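Local atomic coordinates of CcbJ (Streptomyces caelestis, PDB entry 4HGZ), a protein that probably transfers a methyl group from S-adenosyl-L-methionine to a nitrogen atom of its substrate, as expected of an N-methyltransferase. Residues Phe78-Ser92 with His107-Phe120. Sequence-based numbering, arbitrary orientation.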
loop_
_atom_site.group_PDB
_atom_site.type_symbol
_atom_site.label_atom_id
_atom_site.label_comp_id
_atom_site.label_asym_id
_atom_site.label_seq_id
_atom_site.Cartn_x
_atom_site.Cartn_y
_atom_site.Cartn_z
ATOM N N PHE C 78 -36.574 11.435 -16.350
ATOM C CA PHE C 78 -37.917 11.158 -15.857
ATOM C C PHE C 78 -38.201 11.756 -14.474
ATOM O O PHE C 78 -39.266 12.339 -14.250
ATOM C CB PHE C 78 -38.219 9.660 -15.909
ATOM C CG PHE C 78 -38.340 9.138 -17.302
ATOM C CD1 PHE C 78 -39.360 9.583 -18.128
ATOM C CD2 PHE C 78 -37.427 8.234 -17.802
ATOM C CE1 PHE C 78 -39.471 9.121 -19.418
ATOM C CE2 PHE C 78 -37.534 7.772 -19.092
ATOM C CZ PHE C 78 -38.559 8.211 -19.898
ATOM N N PRO C 79 -37.262 11.600 -13.532
ATOM C CA PRO C 79 -37.431 12.357 -12.302
ATOM C C PRO C 79 -37.554 13.851 -12.589
ATOM O O PRO C 79 -38.295 14.543 -11.906
ATOM C CB PRO C 79 -36.151 12.045 -11.532
ATOM C CG PRO C 79 -35.862 10.637 -11.926
ATOM C CD PRO C 79 -36.246 10.544 -13.390
ATOM N N LEU C 80 -36.848 14.352 -13.596
ATOM C CA LEU C 80 -37.038 15.749 -13.965
ATOM C C LEU C 80 -38.478 15.992 -14.391
ATOM O O LEU C 80 -39.093 16.995 -14.024
ATOM C CB LEU C 80 -36.079 16.169 -15.073
ATOM C CG LEU C 80 -34.792 16.800 -14.530
ATOM C CD1 LEU C 80 -33.744 16.977 -15.621
ATOM C CD2 LEU C 80 -35.091 18.140 -13.843
ATOM N N ALA C 81 -39.016 15.058 -15.162
ATOM C CA ALA C 81 -40.338 15.236 -15.728
ATOM C C ALA C 81 -41.374 15.223 -14.617
ATOM O O ALA C 81 -42.426 15.844 -14.745
ATOM C CB ALA C 81 -40.625 14.160 -16.777
ATOM N N ASP C 82 -41.068 14.532 -13.520
ATOM C CA ASP C 82 -41.960 14.508 -12.348
ATOM C C ASP C 82 -42.020 15.842 -11.591
ATOM O O ASP C 82 -42.967 16.091 -10.838
ATOM C CB ASP C 82 -41.586 13.375 -11.378
ATOM C CG ASP C 82 -41.965 11.992 -11.907
ATOM O OD1 ASP C 82 -42.961 11.874 -12.663
ATOM O OD2 ASP C 82 -41.272 11.014 -11.556
ATOM N N LEU C 83 -41.019 16.696 -11.790
ATOM C CA LEU C 83 -40.975 17.991 -11.118
ATOM C C LEU C 83 -41.509 19.102 -12.018
ATOM O O LEU C 83 -41.391 20.293 -11.695
ATOM C CB LEU C 83 -39.549 18.326 -10.675
ATOM C CG LEU C 83 -38.712 17.217 -10.032
ATOM C CD1 LEU C 83 -37.265 17.661 -9.921
ATOM C CD2 LEU C 83 -39.257 16.841 -8.673
ATOM N N GLY C 84 -42.086 18.702 -13.149
ATOM C CA GLY C 84 -42.673 19.643 -14.106
ATOM C C GLY C 84 -41.678 20.360 -15.003
ATOM O O GLY C 84 -41.992 21.410 -15.569
ATOM N N VAL C 85 -40.481 19.791 -15.132
ATOM C CA VAL C 85 -39.417 20.365 -15.947
ATOM C C VAL C 85 -39.373 19.749 -17.354
ATOM O O VAL C 85 -39.348 18.526 -17.508
ATOM C CB VAL C 85 -38.058 20.105 -15.281
ATOM C CG1 VAL C 85 -36.941 20.712 -16.093
ATOM C CG2 VAL C 85 -38.049 20.656 -13.875
ATOM N N GLU C 86 -39.354 20.591 -18.381
ATOM C CA GLU C 86 -39.231 20.095 -19.756
ATOM C C GLU C 86 -37.778 19.726 -20.077
ATOM O O GLU C 86 -36.886 20.577 -20.034
ATOM C CB GLU C 86 -39.751 21.125 -20.760
ATOM C CG GLU C 86 -39.758 20.620 -22.197
ATOM C CD GLU C 86 -40.239 21.662 -23.198
ATOM O OE1 GLU C 86 -40.936 22.618 -22.803
ATOM O OE2 GLU C 86 -39.915 21.520 -24.394
ATOM N N VAL C 87 -37.551 18.454 -20.400
ATOM C CA VAL C 87 -36.203 17.955 -20.654
ATOM C C VAL C 87 -35.979 17.475 -22.089
ATOM O O VAL C 87 -36.557 16.474 -22.523
ATOM C CB VAL C 87 -35.850 16.780 -19.733
ATOM C CG1 VAL C 87 -34.454 16.316 -20.026
ATOM C CG2 VAL C 87 -35.941 17.186 -18.300
ATOM N N HIS C 88 -35.134 18.185 -22.822
ATOM C CA HIS C 88 -34.614 17.681 -24.087
ATOM C C HIS C 88 -33.365 16.854 -23.785
ATOM O O HIS C 88 -32.424 17.346 -23.151
ATOM C CB HIS C 88 -34.258 18.854 -24.993
ATOM C CG HIS C 88 -35.422 19.742 -25.293
ATOM N ND1 HIS C 88 -35.370 20.756 -26.227
ATOM C CD2 HIS C 88 -36.683 19.747 -24.800
ATOM C CE1 HIS C 88 -36.547 21.355 -26.285
ATOM N NE2 HIS C 88 -37.361 20.760 -25.430
ATOM N N GLY C 89 -33.352 15.600 -24.216
ATOM C CA GLY C 89 -32.211 14.734 -23.932
ATOM C C GLY C 89 -31.486 14.234 -25.166
ATOM O O GLY C 89 -32.089 13.597 -26.035
ATOM N N VAL C 90 -30.189 14.518 -25.236
ATOM C CA VAL C 90 -29.349 14.034 -26.318
ATOM C C VAL C 90 -28.665 12.715 -25.962
ATOM O O VAL C 90 -28.136 12.561 -24.867
ATOM C CB VAL C 90 -28.265 15.058 -26.675
ATOM C CG1 VAL C 90 -27.334 14.488 -27.734
ATOM C CG2 VAL C 90 -28.902 16.346 -27.164
ATOM N N GLU C 91 -28.676 11.772 -26.899
ATOM C CA GLU C 91 -28.048 10.466 -26.706
ATOM C C GLU C 91 -27.606 9.874 -28.048
ATOM O O GLU C 91 -28.392 9.838 -28.994
ATOM C CB GLU C 91 -29.025 9.500 -26.042
ATOM C CG GLU C 91 -28.453 8.111 -25.849
ATOM C CD GLU C 91 -27.146 8.150 -25.088
ATOM O OE1 GLU C 91 -26.179 7.465 -25.507
ATOM O OE2 GLU C 91 -27.090 8.888 -24.078
ATOM N N SER C 92 -26.362 9.396 -28.119
ATOM C CA SER C 92 -25.806 8.840 -29.354
ATOM C C SER C 92 -26.144 7.373 -29.568
ATOM O O SER C 92 -26.147 6.894 -30.699
ATOM C CB SER C 92 -24.285 9.025 -29.412
ATOM O OG SER C 92 -23.648 8.436 -28.296
ATOM N N HIS C 107 -44.920 6.787 -19.636
ATOM C CA HIS C 107 -44.719 7.578 -18.428
ATOM C C HIS C 107 -45.770 8.671 -18.264
ATOM O O HIS C 107 -46.088 9.385 -19.212
ATOM C CB HIS C 107 -43.337 8.209 -18.455
ATOM C CG HIS C 107 -42.825 8.605 -17.109
ATOM N ND1 HIS C 107 -43.094 9.832 -16.542
ATOM C CD2 HIS C 107 -42.043 7.943 -16.224
ATOM C CE1 HIS C 107 -42.498 9.909 -15.367
ATOM N NE2 HIS C 107 -41.857 8.775 -15.149
ATOM N N PRO C 108 -46.304 8.813 -17.046
ATOM C CA PRO C 108 -47.332 9.806 -16.760
ATOM C C PRO C 108 -46.899 11.205 -17.186
ATOM O O PRO C 108 -47.740 12.042 -17.519
ATOM C CB PRO C 108 -47.462 9.744 -15.233
ATOM C CG PRO C 108 -46.995 8.381 -14.870
ATOM C CD PRO C 108 -45.901 8.066 -15.842
ATOM N N ASN C 109 -45.597 11.461 -17.158
ATOM C CA ASN C 109 -45.087 12.764 -17.549
ATOM C C ASN C 109 -44.103 12.700 -18.721
ATOM O O ASN C 109 -43.317 13.619 -18.943
ATOM C CB ASN C 109 -44.474 13.464 -16.347
ATOM C CG ASN C 109 -45.509 13.779 -15.276
ATOM O OD1 ASN C 109 -46.569 14.325 -15.571
ATOM N ND2 ASN C 109 -45.201 13.438 -14.027
ATOM N N GLY C 110 -44.172 11.612 -19.479
ATOM C CA GLY C 110 -43.328 11.448 -20.641
ATOM C C GLY C 110 -43.346 12.675 -21.526
ATOM O O GLY C 110 -42.314 13.068 -22.069
ATOM N N ASN C 111 -44.515 13.290 -21.674
ATOM C CA ASN C 111 -44.646 14.430 -22.574
ATOM C C ASN C 111 -43.685 15.575 -22.243
ATOM O O ASN C 111 -43.456 16.453 -23.072
ATOM C CB ASN C 111 -46.085 14.940 -22.597
ATOM C CG ASN C 111 -46.514 15.516 -21.263
ATOM O OD1 ASN C 111 -45.901 15.249 -20.229
ATOM N ND2 ASN C 111 -47.562 16.315 -21.280
ATOM N N LEU C 112 -43.125 15.578 -21.039
ATOM C CA LEU C 112 -42.116 16.587 -20.696
ATOM C C LEU C 112 -40.701 16.221 -21.148
ATOM O O LEU C 112 -39.767 17.010 -20.974
ATOM C CB LEU C 112 -42.120 16.887 -19.201
ATOM C CG LEU C 112 -43.375 17.599 -18.687
ATOM C CD1 LEU C 112 -43.294 17.791 -17.199
ATOM C CD2 LEU C 112 -43.564 18.934 -19.380
ATOM N N VAL C 113 -40.555 15.029 -21.726
ATOM C CA VAL C 113 -39.259 14.537 -22.196
ATOM C C VAL C 113 -39.124 14.525 -23.723
ATOM O O VAL C 113 -39.908 13.890 -24.408
ATOM C CB VAL C 113 -39.021 13.111 -21.732
ATOM C CG1 VAL C 113 -37.604 12.692 -22.079
ATOM C CG2 VAL C 113 -39.279 13.002 -20.244
ATOM N N VAL C 114 -38.107 15.206 -24.243
ATOM C CA VAL C 114 -37.921 15.309 -25.676
ATOM C C VAL C 114 -36.647 14.599 -26.100
ATOM O O VAL C 114 -35.555 15.151 -25.990
ATOM C CB VAL C 114 -37.839 16.779 -26.101
ATOM C CG1 VAL C 114 -37.718 16.895 -27.612
ATOM C CG2 VAL C 114 -39.054 17.525 -25.602
ATOM N N PRO C 115 -36.783 13.366 -26.600
ATOM C CA PRO C 115 -35.626 12.541 -26.947
ATOM C C PRO C 115 -34.940 13.026 -28.221
ATOM O O PRO C 115 -35.589 13.146 -29.256
ATOM C CB PRO C 115 -36.237 11.152 -27.181
ATOM C CG PRO C 115 -37.703 11.272 -26.850
ATOM C CD PRO C 115 -38.053 12.709 -26.938
ATOM N N VAL C 116 -33.641 13.296 -28.145
ATOM C CA VAL C 116 -32.889 13.734 -29.315
ATOM C C VAL C 116 -31.733 12.796 -29.633
ATOM O O VAL C 116 -30.739 12.773 -28.918
ATOM C CB VAL C 116 -32.301 15.124 -29.107
ATOM C CG1 VAL C 116 -31.565 15.579 -30.365
ATOM C CG2 VAL C 116 -33.392 16.104 -28.703
ATOM N N LEU C 117 -31.862 12.039 -30.718
ATOM C CA LEU C 117 -30.834 11.099 -31.125
ATOM C C LEU C 117 -29.728 11.797 -31.895
ATOM O O LEU C 117 -29.987 12.468 -32.889
ATOM C CB LEU C 117 -31.421 9.980 -31.989
ATOM C CG LEU C 117 -30.351 9.083 -32.617
ATOM C CD1 LEU C 117 -29.556 8.371 -31.534
ATOM C CD2 LEU C 117 -30.951 8.074 -33.580
ATOM N N GLY C 118 -28.492 11.622 -31.441
ATOM C CA GLY C 118 -27.354 12.155 -32.156
ATOM C C GLY C 118 -26.119 12.443 -31.334
ATOM O O GLY C 118 -26.104 12.308 -30.113
ATOM N N ASN C 119 -25.068 12.834 -32.033
ATOM C CA ASN C 119 -23.825 13.252 -31.430
ATOM C C ASN C 119 -23.934 14.746 -31.195
ATOM O O ASN C 119 -24.194 15.513 -32.125
ATOM C CB ASN C 119 -22.659 12.903 -32.363
ATOM C CG ASN C 119 -21.415 13.723 -32.094
ATOM O OD1 ASN C 119 -21.336 14.465 -31.115
ATOM N ND2 ASN C 119 -20.427 13.591 -32.974
ATOM N N PHE C 120 -23.769 15.150 -29.939
ATOM C CA PHE C 120 -24.019 16.531 -29.556
ATOM C C PHE C 120 -23.245 17.528 -30.412
ATOM O O PHE C 120 -23.749 18.597 -30.751
ATOM C CB PHE C 120 -23.678 16.744 -28.086
ATOM C CG PHE C 120 -23.966 18.130 -27.599
ATOM C CD1 PHE C 120 -25.219 18.695 -27.789
ATOM C CD2 PHE C 120 -22.989 18.868 -26.946
ATOM C CE1 PHE C 120 -25.490 19.970 -27.340
ATOM C CE2 PHE C 120 -23.254 20.147 -26.491
ATOM C CZ PHE C 120 -24.506 20.704 -26.687
#
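Six backbone hydrogen bonds, from Val87 N to Leu112 O (2.7 Å) at one end to Gly118 N to Glu91 O (3.0 Å) at the other, join strand 87-91 to strand 113-117 in parallel. The pair illustrates the right-handed beta-alpha-beta unit of Rossmann-like methyltransferases: helix 94-106 makes the crossover, and 113-117 is the outermost strand on this side of the chain's mixed sheet.

Among polar side chains, Asn109 ND2 donates to Asp82 OD1 (3.1 Å) on the carboxylate's anti lone pair, while Asp82 OD2 forms a salt bridge with Arg51. The His88 imidazole donates from NE2 to Glu86 OE2 (2.9 Å), and its ND1 is hydrogen-bonded to Tyr130; these two partners probably fix the ring's rotation beside Val114.

Aromatic and apolar packing seats helix 77-82 against residues 107-113. The rings of Phe78 and His107 form an offset stack, centroids 4.8 Å apart and planes at 26°; Pro108 CD lies over the other imidazole face. With its CG anti to the carbonyl carbon (chi1 -68°), Leu112 lays CD1 against Gly84 CA (3.7 Å), and Val113 CG2 meets Ala81 CB.

Glu91 closes strand 87-91, and Asn119 and Phe120 follow strand 113-117; all three belong to the S-adenosyl-L-homocysteine site, empty in this chain. Main-chain pairing, running to Gly118, probably helps to place Glu91 and the chain leading to Asn119 and Phe120, while side-chain chemistry ties helix 77-82 to the 107-110 turn.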